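Local coordinates for protein putative thioesterase (Escherichia coli, PDB 5UGZ) that acts as a type II thioesterase that releases intermediates from the NRPS/PKS assembly line of colibactin biosynthesis, at residues K41-L46 against I50-L55; L70-A75 against H97-I102; M103-V108 against L215-F220; P119-F124 against N250-S255. All blocks are in the same frame, centred on the assembly; numbering follows the deposited sequence.

Interaction 1: K41-L46 against I50-L55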
loop_
_atom_site.group_PDB
_atom_site.type_symbol
_atom_site.label_atom_id
_atom_site.label_comp_id
_atom_site.label_asym_id
_atom_site.label_seq_id
_atom_site.Cartn_x
_atom_site.Cartn_y
_atom_site.Cartn_z
ATOM N N LYS A 41 6.727 6.885 11.865
ATOM C CA LYS A 41 7.185 6.127 13.025
ATOM C C LYS A 41 8.099 4.968 12.638
ATOM O O LYS A 41 8.786 4.414 13.512
ATOM C CB LYS A 41 5.981 5.599 13.808
ATOM C CG LYS A 41 5.084 4.665 12.996
ATOM C CD LYS A 41 3.897 4.196 13.805
ATOM C CE LYS A 41 2.930 3.364 12.979
ATOM N NZ LYS A 41 2.145 4.191 12.015
ATOM N N TRP A 42 8.103 4.574 11.358
ATOM C CA TRP A 42 8.961 3.492 10.907
ATOM C C TRP A 42 10.438 3.829 11.044
ATOM O O TRP A 42 11.269 2.915 11.070
ATOM C CB TRP A 42 8.659 3.149 9.447
ATOM C CG TRP A 42 7.387 2.391 9.257
ATOM C CD1 TRP A 42 6.239 2.508 9.984
ATOM C CD2 TRP A 42 7.146 1.377 8.279
ATOM N NE1 TRP A 42 5.295 1.638 9.507
ATOM C CE2 TRP A 42 5.827 0.934 8.457
ATOM C CE3 TRP A 42 7.922 0.802 7.272
ATOM C CZ2 TRP A 42 5.274 -0.067 7.677
ATOM C CZ3 TRP A 42 7.372 -0.181 6.496
ATOM C CH2 TRP A 42 6.064 -0.613 6.705
ATOM N N ARG A 43 10.789 5.114 11.097
ATOM C CA ARG A 43 12.191 5.494 11.200
ATOM C C ARG A 43 12.805 5.141 12.551
ATOM O O ARG A 43 14.021 5.275 12.718
ATOM C CB ARG A 43 12.341 6.982 10.919
ATOM C CG ARG A 43 13.169 7.262 9.686
ATOM C CD ARG A 43 13.177 8.746 9.392
ATOM N NE ARG A 43 13.872 9.475 10.448
ATOM C CZ ARG A 43 13.455 10.619 10.977
ATOM N NH1 ARG A 43 12.323 11.184 10.563
ATOM N NH2 ARG A 43 14.163 11.189 11.935
ATOM N N SER A 44 12.017 4.647 13.503
ATOM C CA SER A 44 12.572 4.244 14.787
ATOM C C SER A 44 12.937 2.761 14.849
ATOM O O SER A 44 13.542 2.337 15.840
ATOM C CB SER A 44 11.593 4.584 15.925
ATOM O OG SER A 44 10.546 3.629 16.014
ATOM N N VAL A 45 12.581 1.972 13.833
ATOM C CA VAL A 45 12.899 0.545 13.805
ATOM C C VAL A 45 13.579 0.104 12.511
ATOM O O VAL A 45 14.237 -0.953 12.489
ATOM C CB VAL A 45 11.622 -0.299 14.059
ATOM C CG1 VAL A 45 11.344 -0.395 15.548
ATOM C CG2 VAL A 45 10.414 0.338 13.399
ATOM N N LEU A 46 13.487 0.866 11.426
ATOM C CA LEU A 46 14.101 0.479 10.163
ATOM C C LEU A 46 15.617 0.413 10.285
ATOM O O LEU A 46 16.238 1.133 11.080
ATOM C CB LEU A 46 13.743 1.473 9.062
ATOM C CG LEU A 46 12.474 1.321 8.258
ATOM C CD1 LEU A 46 12.242 2.632 7.559
ATOM C CD2 LEU A 46 12.632 0.199 7.233
ATOM N N ILE A 50 18.662 1.986 5.594
ATOM C CA ILE A 50 17.427 2.112 4.825
ATOM C C ILE A 50 16.920 3.534 5.006
ATOM O O ILE A 50 16.671 3.973 6.138
ATOM C CB ILE A 50 16.356 1.095 5.253
ATOM C CG1 ILE A 50 16.888 -0.342 5.168
ATOM C CG2 ILE A 50 15.107 1.266 4.385
ATOM C CD1 ILE A 50 15.945 -1.376 5.715
ATOM N N THR A 51 16.771 4.248 3.898
ATOM C CA THR A 51 16.245 5.605 3.907
ATOM C C THR A 51 14.745 5.559 3.648
ATOM O O THR A 51 14.310 5.096 2.588
ATOM C CB THR A 51 16.941 6.464 2.855
ATOM O OG1 THR A 51 18.343 6.510 3.136
ATOM C CG2 THR A 51 16.376 7.874 2.870
ATOM N N LEU A 52 13.969 6.027 4.622
ATOM C CA LEU A 52 12.520 6.021 4.510
ATOM C C LEU A 52 12.048 7.109 3.553
ATOM O O LEU A 52 12.424 8.276 3.691
ATOM C CB LEU A 52 11.907 6.223 5.886
ATOM C CG LEU A 52 10.392 6.327 5.919
ATOM C CD1 LEU A 52 9.842 5.120 5.223
ATOM C CD2 LEU A 52 9.917 6.391 7.357
ATOM N N ARG A 53 11.205 6.731 2.592
ATOM C CA ARG A 53 10.703 7.634 1.556
ATOM C C ARG A 53 9.190 7.493 1.426
ATOM O O ARG A 53 8.682 6.946 0.439
ATOM C CB ARG A 53 11.377 7.358 0.216
ATOM C CG ARG A 53 12.828 7.657 0.201
ATOM C CD ARG A 53 13.014 9.136 0.365
ATOM N NE ARG A 53 14.374 9.524 0.069
ATOM C CZ ARG A 53 14.892 10.700 0.388
ATOM N NH1 ARG A 53 14.164 11.596 1.039
ATOM N NH2 ARG A 53 16.147 10.982 0.070
ATOM N N PRO A 54 8.438 7.993 2.404
ATOM C CA PRO A 54 6.976 7.941 2.304
ATOM C C PRO A 54 6.499 8.747 1.113
ATOM O O PRO A 54 6.962 9.857 0.870
ATOM C CB PRO A 54 6.505 8.553 3.629
ATOM C CG PRO A 54 7.703 8.462 4.559
ATOM C CD PRO A 54 8.900 8.595 3.666
ATOM N N LEU A 55 5.577 8.176 0.352
ATOM C CA LEU A 55 5.040 8.841 -0.831
ATOM C C LEU A 55 3.649 9.345 -0.499
ATOM O O LEU A 55 2.784 8.557 -0.104
ATOM C CB LEU A 55 5.009 7.904 -2.041
ATOM C CG LEU A 55 6.374 7.515 -2.625
ATOM C CD1 LEU A 55 6.227 6.736 -3.915
ATOM C CD2 LEU A 55 7.305 8.697 -2.826
#

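Interaction 2: L70-A75 against H97-I102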
loop_
_atom_site.group_PDB
_atom_site.type_symbol
_atom_site.label_atom_id
_atom_site.label_comp_id
_atom_site.label_asym_id
_atom_site.label_seq_id
_atom_site.Cartn_x
_atom_site.Cartn_y
_atom_site.Cartn_z
ATOM N N LEU A 70 -8.196 11.140 -10.008
ATOM C CA LEU A 70 -9.419 10.814 -10.732
ATOM C C LEU A 70 -9.508 9.318 -11.015
ATOM O O LEU A 70 -10.566 8.710 -10.857
ATOM C CB LEU A 70 -9.493 11.602 -12.041
ATOM C CG LEU A 70 -10.532 12.725 -12.099
ATOM C CD1 LEU A 70 -11.662 12.363 -13.051
ATOM C CD2 LEU A 70 -11.073 13.028 -10.711
ATOM N N THR A 71 -8.391 8.732 -11.434
ATOM C CA THR A 71 -8.343 7.308 -11.740
ATOM C C THR A 71 -7.010 6.691 -11.328
ATOM O O THR A 71 -5.997 7.384 -11.229
ATOM C CB THR A 71 -8.575 7.044 -13.240
ATOM O OG1 THR A 71 -7.942 8.072 -14.012
ATOM C CG2 THR A 71 -10.063 7.024 -13.554
ATOM N N MET A 72 -7.020 5.384 -11.088
ATOM C CA MET A 72 -5.816 4.663 -10.689
ATOM C C MET A 72 -4.631 5.045 -11.559
ATOM O O MET A 72 -3.512 5.202 -11.058
ATOM C CB MET A 72 -6.052 3.153 -10.749
ATOM C CG MET A 72 -4.807 2.311 -10.445
ATOM S SD MET A 72 -4.324 2.396 -8.710
ATOM C CE MET A 72 -5.804 1.752 -7.925
ATOM N N VAL A 73 -4.842 5.201 -12.866
ATOM C CA VAL A 73 -3.705 5.525 -13.713
ATOM C C VAL A 73 -3.201 6.925 -13.417
ATOM O O VAL A 73 -1.990 7.168 -13.433
ATOM C CB VAL A 73 -4.043 5.350 -15.201
ATOM C CG1 VAL A 73 -5.115 6.307 -15.625
ATOM C CG2 VAL A 73 -2.801 5.607 -16.005
ATOM N N ASP A 74 -4.112 7.869 -13.153
ATOM C CA ASP A 74 -3.689 9.224 -12.784
ATOM C C ASP A 74 -3.003 9.241 -11.429
ATOM O O ASP A 74 -2.030 9.978 -11.227
ATOM C CB ASP A 74 -4.875 10.180 -12.742
ATOM C CG ASP A 74 -5.447 10.454 -14.101
ATOM O OD1 ASP A 74 -6.596 10.927 -14.178
ATOM O OD2 ASP A 74 -4.752 10.201 -15.093
ATOM N N ALA A 75 -3.522 8.470 -10.480
ATOM C CA ALA A 75 -2.897 8.392 -9.166
ATOM C C ALA A 75 -1.502 7.782 -9.237
ATOM O O ALA A 75 -0.615 8.188 -8.480
ATOM C CB ALA A 75 -3.793 7.598 -8.227
ATOM N N HIS A 97 0.109 -0.688 1.759
ATOM C CA HIS A 97 -0.950 -1.381 2.489
ATOM C C HIS A 97 -2.278 -1.145 1.782
ATOM O O HIS A 97 -2.623 -0.003 1.453
ATOM C CB HIS A 97 -1.044 -0.923 3.952
ATOM C CG HIS A 97 -1.978 -1.755 4.793
ATOM N ND1 HIS A 97 -1.598 -2.941 5.386
ATOM C CD2 HIS A 97 -3.280 -1.580 5.120
ATOM C CE1 HIS A 97 -2.620 -3.451 6.051
ATOM N NE2 HIS A 97 -3.652 -2.644 5.903
ATOM N N SER A 98 -3.007 -2.231 1.530
ATOM C CA SER A 98 -4.354 -2.201 0.938
ATOM C C SER A 98 -4.327 -1.475 -0.404
ATOM O O SER A 98 -3.655 -1.962 -1.327
ATOM C CB SER A 98 -5.317 -1.632 1.971
ATOM O OG SER A 98 -6.553 -2.303 1.843
ATOM N N LEU A 99 -5.053 -0.364 -0.575
ATOM C CA LEU A 99 -4.992 0.403 -1.817
ATOM C C LEU A 99 -3.558 0.771 -2.162
ATOM O O LEU A 99 -3.170 0.775 -3.336
ATOM C CB LEU A 99 -5.846 1.670 -1.686
ATOM C CG LEU A 99 -5.738 2.692 -2.804
ATOM C CD1 LEU A 99 -6.285 2.121 -4.123
ATOM C CD2 LEU A 99 -6.453 3.968 -2.400
ATOM N N GLY A 100 -2.759 1.091 -1.145
ATOM C CA GLY A 100 -1.360 1.365 -1.367
ATOM C C GLY A 100 -0.613 0.187 -1.939
ATOM O O GLY A 100 0.438 0.373 -2.558
ATOM N N GLY A 101 -1.129 -1.021 -1.746
ATOM C CA GLY A 101 -0.506 -2.215 -2.294
ATOM C C GLY A 101 -0.819 -2.381 -3.768
ATOM O O GLY A 101 0.058 -2.754 -4.545
ATOM N N ILE A 102 -2.075 -2.114 -4.153
ATOM C CA ILE A 102 -2.452 -2.080 -5.569
ATOM C C ILE A 102 -1.691 -0.981 -6.289
ATOM O O ILE A 102 -1.215 -1.160 -7.413
ATOM C CB ILE A 102 -3.973 -1.875 -5.723
ATOM C CG1 ILE A 102 -4.763 -3.106 -5.261
ATOM C CG2 ILE A 102 -4.319 -1.538 -7.157
ATOM C CD1 ILE A 102 -4.518 -4.370 -6.079
#

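Interaction 3: M103-V108 against L215-F220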
loop_
_atom_site.group_PDB
_atom_site.type_symbol
_atom_site.label_atom_id
_atom_site.label_comp_id
_atom_site.label_asym_id
_atom_site.label_seq_id
_atom_site.Cartn_x
_atom_site.Cartn_y
_atom_site.Cartn_z
ATOM N N MET A 103 -1.577 0.181 -5.652
ATOM C CA MET A 103 -0.813 1.277 -6.228
ATOM C C MET A 103 0.667 0.939 -6.303
ATOM O O MET A 103 1.323 1.271 -7.290
ATOM C CB MET A 103 -1.053 2.561 -5.427
ATOM C CG MET A 103 -2.481 3.069 -5.553
ATOM S SD MET A 103 -2.791 4.786 -5.057
ATOM C CE MET A 103 -1.716 5.664 -6.172
ATOM N N ALA A 104 1.210 0.274 -5.282
ATOM C CA ALA A 104 2.592 -0.189 -5.356
ATOM C C ALA A 104 2.798 -1.135 -6.532
ATOM O O ALA A 104 3.807 -1.043 -7.244
ATOM C CB ALA A 104 2.999 -0.863 -4.051
ATOM N N PHE A 105 1.856 -2.052 -6.753
ATOM C CA PHE A 105 1.971 -2.976 -7.874
ATOM C C PHE A 105 1.971 -2.236 -9.202
ATOM O O PHE A 105 2.806 -2.498 -10.072
ATOM C CB PHE A 105 0.830 -3.988 -7.848
ATOM C CG PHE A 105 0.812 -4.889 -9.053
ATOM C CD1 PHE A 105 1.659 -5.982 -9.133
ATOM C CD2 PHE A 105 -0.048 -4.633 -10.111
ATOM C CE1 PHE A 105 1.644 -6.808 -10.258
ATOM C CE2 PHE A 105 -0.074 -5.439 -11.223
ATOM C CZ PHE A 105 0.775 -6.536 -11.301
ATOM N N GLU A 106 1.011 -1.334 -9.388
ATOM C CA GLU A 106 0.885 -0.600 -10.643
ATOM C C GLU A 106 2.049 0.368 -10.838
ATOM O O GLU A 106 2.512 0.574 -11.964
ATOM C CB GLU A 106 -0.461 0.133 -10.660
ATOM C CG GLU A 106 -1.689 -0.797 -10.747
ATOM C CD GLU A 106 -1.767 -1.543 -12.082
ATOM O OE1 GLU A 106 -1.285 -0.990 -13.074
ATOM O OE2 GLU A 106 -2.296 -2.673 -12.152
ATOM N N LEU A 107 2.531 0.959 -9.743
ATOM C CA LEU A 107 3.644 1.904 -9.774
ATOM C C LEU A 107 4.965 1.246 -10.170
ATOM O O LEU A 107 5.765 1.853 -10.888
ATOM C CB LEU A 107 3.787 2.567 -8.405
ATOM C CG LEU A 107 4.983 3.502 -8.258
ATOM C CD1 LEU A 107 4.913 4.616 -9.304
ATOM C CD2 LEU A 107 5.033 4.063 -6.849
ATOM N N VAL A 108 5.244 0.031 -9.678
ATOM C CA VAL A 108 6.502 -0.617 -10.041
ATOM C C VAL A 108 6.539 -0.880 -11.539
ATOM O O VAL A 108 7.541 -0.603 -12.207
ATOM C CB VAL A 108 6.747 -1.911 -9.222
ATOM C CG1 VAL A 108 5.694 -2.977 -9.475
ATOM C CG2 VAL A 108 8.135 -2.477 -9.540
ATOM N N LEU A 215 -2.562 -16.851 -2.865
ATOM C CA LEU A 215 -1.773 -17.700 -3.743
ATOM C C LEU A 215 -1.735 -17.160 -5.170
ATOM O O LEU A 215 -0.809 -17.486 -5.926
ATOM C CB LEU A 215 -2.340 -19.122 -3.700
ATOM C CG LEU A 215 -2.487 -19.669 -2.274
ATOM C CD1 LEU A 215 -3.327 -20.947 -2.243
ATOM C CD2 LEU A 215 -1.112 -19.896 -1.651
ATOM N N ALA A 216 -2.713 -16.335 -5.552
ATOM C CA ALA A 216 -2.728 -15.688 -6.855
ATOM C C ALA A 216 -1.652 -14.632 -7.001
ATOM O O ALA A 216 -1.551 -14.025 -8.067
ATOM C CB ALA A 216 -4.090 -15.050 -7.108
ATOM N N TRP A 217 -0.874 -14.377 -5.956
ATOM C CA TRP A 217 0.192 -13.391 -6.009
ATOM C C TRP A 217 1.465 -13.927 -6.647
ATOM O O TRP A 217 2.289 -13.131 -7.103
ATOM C CB TRP A 217 0.513 -12.903 -4.592
ATOM C CG TRP A 217 -0.172 -11.634 -4.150
ATOM C CD1 TRP A 217 -1.105 -11.508 -3.165
ATOM C CD2 TRP A 217 0.075 -10.314 -4.642
ATOM N NE1 TRP A 217 -1.466 -10.190 -3.017
ATOM C CE2 TRP A 217 -0.753 -9.434 -3.910
ATOM C CE3 TRP A 217 0.920 -9.787 -5.628
ATOM C CZ2 TRP A 217 -0.773 -8.048 -4.146
ATOM C CZ3 TRP A 217 0.896 -8.403 -5.863
ATOM C CH2 TRP A 217 0.053 -7.558 -5.125
ATOM N N GLU A 218 1.639 -15.252 -6.704
ATOM C CA GLU A 218 2.937 -15.841 -7.007
ATOM C C GLU A 218 3.313 -15.748 -8.481
ATOM O O GLU A 218 4.506 -15.702 -8.808
ATOM C CB GLU A 218 2.951 -17.297 -6.527
ATOM C CG GLU A 218 2.910 -17.399 -4.998
ATOM C CD GLU A 218 2.620 -18.794 -4.482
ATOM O OE1 GLU A 218 2.665 -19.762 -5.278
ATOM O OE2 GLU A 218 2.337 -18.919 -3.270
ATOM N N LYS A 219 2.339 -15.703 -9.390
ATOM C CA LYS A 219 2.684 -15.613 -10.808
ATOM C C LYS A 219 3.261 -14.257 -11.213
ATOM O O LYS A 219 3.746 -14.126 -12.343
ATOM C CB LYS A 219 1.456 -15.903 -11.669
ATOM C CG LYS A 219 0.257 -15.058 -11.304
ATOM C CD LYS A 219 -0.807 -15.130 -12.368
ATOM C CE LYS A 219 -2.028 -14.324 -11.977
ATOM N NZ LYS A 219 -2.697 -14.896 -10.776
ATOM N N PHE A 220 3.207 -13.249 -10.343
ATOM C CA PHE A 220 3.619 -11.894 -10.688
ATOM C C PHE A 220 5.110 -11.650 -10.499
ATOM O O PHE A 220 5.594 -10.564 -10.835
ATOM C CB PHE A 220 2.798 -10.883 -9.874
ATOM C CG PHE A 220 1.362 -10.831 -10.288
ATOM C CD1 PHE A 220 1.002 -10.237 -11.482
ATOM C CD2 PHE A 220 0.376 -11.422 -9.518
ATOM C CE1 PHE A 220 -0.316 -10.210 -11.884
ATOM C CE2 PHE A 220 -0.953 -11.395 -9.915
ATOM C CZ PHE A 220 -1.297 -10.798 -11.094
#

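Interaction 4: P119-F124 against N250-S255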
loop_
_atom_site.group_PDB
_atom_site.type_symbol
_atom_site.label_atom_id
_atom_site.label_comp_id
_atom_site.label_asym_id
_atom_site.label_seq_id
_atom_site.Cartn_x
_atom_site.Cartn_y
_atom_site.Cartn_z
ATOM N N PRO A 119 13.109 -3.155 -8.578
ATOM C CA PRO A 119 13.320 -3.054 -7.129
ATOM C C PRO A 119 14.034 -4.281 -6.568
ATOM O O PRO A 119 14.082 -5.338 -7.199
ATOM C CB PRO A 119 11.895 -2.949 -6.568
ATOM C CG PRO A 119 11.017 -3.483 -7.682
ATOM C CD PRO A 119 11.681 -3.061 -8.931
ATOM N N CYS A 120 14.583 -4.110 -5.355
ATOM C CA CYS A 120 15.130 -5.220 -4.563
ATOM C C CYS A 120 14.056 -6.234 -4.202
ATOM O O CYS A 120 14.266 -7.454 -4.297
ATOM C CB CYS A 120 15.716 -4.708 -3.240
ATOM S SG CYS A 120 17.108 -3.676 -3.287
ATOM N N ALA A 121 12.937 -5.732 -3.682
ATOM C CA ALA A 121 11.849 -6.499 -3.101
ATOM C C ALA A 121 10.629 -5.605 -3.056
ATOM O O ALA A 121 10.731 -4.378 -3.125
ATOM C CB ALA A 121 12.175 -6.989 -1.690
ATOM N N LEU A 122 9.474 -6.246 -2.931
ATOM C CA LEU A 122 8.179 -5.590 -2.903
ATOM C C LEU A 122 7.382 -6.201 -1.774
ATOM O O LEU A 122 7.418 -7.418 -1.583
ATOM C CB LEU A 122 7.401 -5.761 -4.227
ATOM C CG LEU A 122 7.946 -5.053 -5.474
ATOM C CD1 LEU A 122 7.292 -5.636 -6.704
ATOM C CD2 LEU A 122 7.714 -3.554 -5.424
ATOM N N PHE A 123 6.660 -5.354 -1.040
ATOM C CA PHE A 123 5.848 -5.756 0.103
ATOM C C PHE A 123 4.418 -5.324 -0.166
ATOM O O PHE A 123 4.161 -4.137 -0.378
ATOM C CB PHE A 123 6.368 -5.127 1.403
ATOM C CG PHE A 123 7.823 -5.379 1.661
ATOM C CD1 PHE A 123 8.228 -6.493 2.378
ATOM C CD2 PHE A 123 8.791 -4.513 1.168
ATOM C CE1 PHE A 123 9.571 -6.736 2.620
ATOM C CE2 PHE A 123 10.137 -4.753 1.393
ATOM C CZ PHE A 123 10.526 -5.875 2.122
ATOM N N PHE A 124 3.495 -6.276 -0.182
ATOM C CA PHE A 124 2.076 -5.983 -0.350
ATOM C C PHE A 124 1.388 -6.405 0.934
ATOM O O PHE A 124 1.245 -7.602 1.208
ATOM C CB PHE A 124 1.478 -6.686 -1.566
ATOM C CG PHE A 124 2.195 -6.379 -2.855
ATOM C CD1 PHE A 124 2.130 -5.111 -3.415
ATOM C CD2 PHE A 124 2.948 -7.347 -3.502
ATOM C CE1 PHE A 124 2.797 -4.820 -4.594
ATOM C CE2 PHE A 124 3.613 -7.049 -4.679
ATOM C CZ PHE A 124 3.534 -5.783 -5.220
ATOM N N ASN A 250 13.103 -5.469 7.502
ATOM C CA ASN A 250 14.537 -5.439 7.790
ATOM C C ASN A 250 15.207 -6.752 7.399
ATOM O O ASN A 250 16.262 -6.753 6.763
ATOM C CB ASN A 250 14.776 -5.145 9.276
ATOM C CG ASN A 250 14.523 -3.678 9.650
ATOM O OD1 ASN A 250 14.450 -2.796 8.791
ATOM N ND2 ASN A 250 14.404 -3.421 10.950
ATOM N N GLN A 251 14.592 -7.879 7.771
ATOM C CA GLN A 251 15.140 -9.210 7.515
ATOM C C GLN A 251 15.085 -9.584 6.042
ATOM O O GLN A 251 15.937 -10.341 5.561
ATOM C CB GLN A 251 14.367 -10.239 8.329
ATOM C CG GLN A 251 14.448 -11.632 7.767
ATOM C CD GLN A 251 13.346 -12.512 8.282
ATOM O OE1 GLN A 251 12.169 -12.249 8.066
ATOM N NE2 GLN A 251 13.722 -13.559 8.979
ATOM N N THR A 252 14.083 -9.085 5.318
ATOM C CA THR A 252 14.020 -9.279 3.873
ATOM C C THR A 252 15.181 -8.587 3.169
ATOM O O THR A 252 15.833 -9.169 2.291
ATOM C CB THR A 252 12.695 -8.743 3.350
ATOM O OG1 THR A 252 11.635 -9.426 4.022
ATOM C CG2 THR A 252 12.587 -8.956 1.837
ATOM N N ILE A 253 15.445 -7.337 3.553
ATOM C CA ILE A 253 16.509 -6.549 2.941
ATOM C C ILE A 253 17.880 -7.051 3.383
ATOM O O ILE A 253 18.805 -7.173 2.571
ATOM C CB ILE A 253 16.299 -5.064 3.280
ATOM C CG1 ILE A 253 15.049 -4.551 2.554
ATOM C CG2 ILE A 253 17.544 -4.238 2.920
ATOM C CD1 ILE A 253 14.745 -3.106 2.795
ATOM N N GLU A 254 18.036 -7.343 4.677
ATOM C CA GLU A 254 19.293 -7.905 5.157
ATOM C C GLU A 254 19.600 -9.223 4.452
ATOM O O GLU A 254 20.754 -9.507 4.126
ATOM C CB GLU A 254 19.221 -8.061 6.683
ATOM C CG GLU A 254 20.096 -9.135 7.299
ATOM C CD GLU A 254 21.538 -8.695 7.472
ATOM O OE1 GLU A 254 21.953 -7.768 6.742
ATOM O OE2 GLU A 254 22.254 -9.279 8.329
ATOM N N SER A 255 18.570 -10.019 4.172
ATOM C CA SER A 255 18.782 -11.308 3.522
ATOM C C SER A 255 19.184 -11.155 2.061
ATOM O O SER A 255 19.890 -12.020 1.527
ATOM C CB SER A 255 17.522 -12.166 3.642
ATOM O OG SER A 255 17.261 -12.489 4.993
#

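Interaction 1: K41-L46 against I50-L55
Leu52 and Leu46 bury the most surface here, with Ile50 next. All three belong to a tight reversal in which a 3-10 turn runs through a short loop into edge strand 50-54. Leu46 divides its two methyls between the other residues. CD1 reaches Leu52 CB at 4.0 Å, while CD2 meets Ile50 CG2 at 3.9 Å, and in each case the side chains cross at about a right angle. Leu52 holds CG anti to its backbone N (chi1 176°), which carries CD2 to the 3-10 turn. There this methyl lies 4.1 Å from Trp42 CB and equally close to Arg43 CG, so that even the aliphatic part of the exposed arginine joins the packing. Cutting Leu46 back to an alanine is likely to open a gap between Ile50 and Leu52 and cost both their packing against this side chain. Leu46 and Ile50 also touch Leu26 of the adjacent strand 24-29, and the indole of Trp42 leads off to Phe95 and Val246. No hydrogen bond joins the two segments, which implies that complementary hydrocarbon shape, rather than directional bonding, seats the turn against the edge of the central sheet.

Interaction 2: L70-A75 against H97-I102
Met72 makes a small, buried and wholly apolar helix-to-helix contact with Leu99 and Ile102, joining the first turn of helix 72-83 to that of helix 99-113. One atom does all the reaching: the terminal methyl CE lies 3.7 Å from Ile102 CG2 and 3.9 Å from Leu99 CD1. The methionine chain starts out extended, pointing opposite its own amide nitrogen (chi1 176°), and then bends at both following torsions, which brings CE to the two branched residues. It crosses Ile102 at about a right angle, yet runs antiparallel alongside Leu99. Tyr182 of helix 165-183 touches both Leu99 and Ile102, so these residues are also packed from a third helix. At the start of helix 99-113, Ser98 O accepts from Gly101 N at 2.7 Å and from Ile102 N at 3.2 Å. Ser98 itself has strained backbone angles (phi 57°, psi -119°), and a side chain on Gly100 would press against His97 O. With Gly96, Ser98 and Gly100 in a GxSxG pattern at a sharp strand-to-helix turn, these features are consistent with the nucleophile elbow of an alpha/beta hydrolase thioesterase.

Interaction 3: M103-V108 against L215-F220
Phe105 of helix 99-113 and Phe220 of the 3-10 segment form a T-shaped aromatic pair, in which the edge of Phe105 is directed toward the face of Phe220. The ring centroids are 5.2 Å apart and the planes stand at 79°. CE1 and CZ of Phe105 make the approach, each 3.7 Å from Phe220 CD1. A first torsion near 180° (chi1 174°) turns the Phe105 ring away from its backbone N and across to the 3-10 segment.

The second kind of contact is apolar and looser. Phe105 CD1 comes within 4.1 Å of Trp217 CZ3, lying near the indole plane at its edge, and the two side chains pass in opposite directions. Trp217 is fixed from outside the pair, through NE1 bonded to Cys127 O and through stacking on Phe124.

Polar bonds brace the 3-10 segment itself. Lys219 NZ donates to Ala216 O at 3.1 Å, in the carbonyl plane on a lone pair, and also forms a salt bridge with Asp131. The CG of Lys219 lies over one face of Phe220, offset toward the rim.

A valine in place of Phe105 would probably leave Phe220 without its edge-on partner and open a gap beside Trp217. Across the interface the contact is carried by aromatic rings alone, and the T-shaped Phe pair is consistent with a favourable meeting of ring hydrogens and pi face; the hydrogen bonds lie within the segments or go to residues beyond them.

Interaction 4: P119-F124 against N250-S255
Ala121 and Phe123 of strand 121-125 pack on Thr252 of helix 242-259, a strand-to-helix contact of the alpha/beta hydrolase type, in which helices cover a mostly parallel central sheet. Along 119-124, Ala121 is the first residue to touch the helix. Its methyl is short, and CB only just reaches Thr252 CG2, at 4.1 Å. Leu122 then points away from the helix and is tied into the sheet by backbone bonds to Pro197 and Val199. Phe123 returns to the helix side and buries the larger area. It meets the threonine end-on, through the outer edge of the ring rather than a face, the two side chains coming from opposite directions. CZ lies 3.7 Å from Thr252 CG2, and Thr252 CB sits in the ring plane, 3.8 Å from CE1. Phe124, on the other surface of the sheet, goes instead to Ala104 and Phe105 of helix 99-113, so successive residues of one strand serve two helix layers. Thr252 sets OG1 beside its own backbone N (chi1 -58°), where it hydrogen-bonds to Tyr248 O one turn earlier. The hydroxyl is therefore satisfied within its helix, and OG1 can rest against the aromatic rim, 3.7 Å from Phe123 CE1.

In the fold
From the N terminus, interaction 1 closes a short loop that folds a 3-10 turn back on edge strand 50-54. Interaction 2 follows in series and closes a span that holds the rest of helix 72-83 and nearly all of strand 91-97. Helix 99-113 carries straight on into interaction 3, where Met103 packs beside Met72 and Ala75. The last two contacts are long and cross: 103-108 pairs with 215-220, while 119-124, lying between them, pairs with 250-255. Phe124 joins this pair by lying against Trp217. Interaction 4 brings the C-terminal helix back beside interaction 1, where Asn250 ND2 probably bonds Val45 O. Together they bind helices on both surfaces of one parallel sheet.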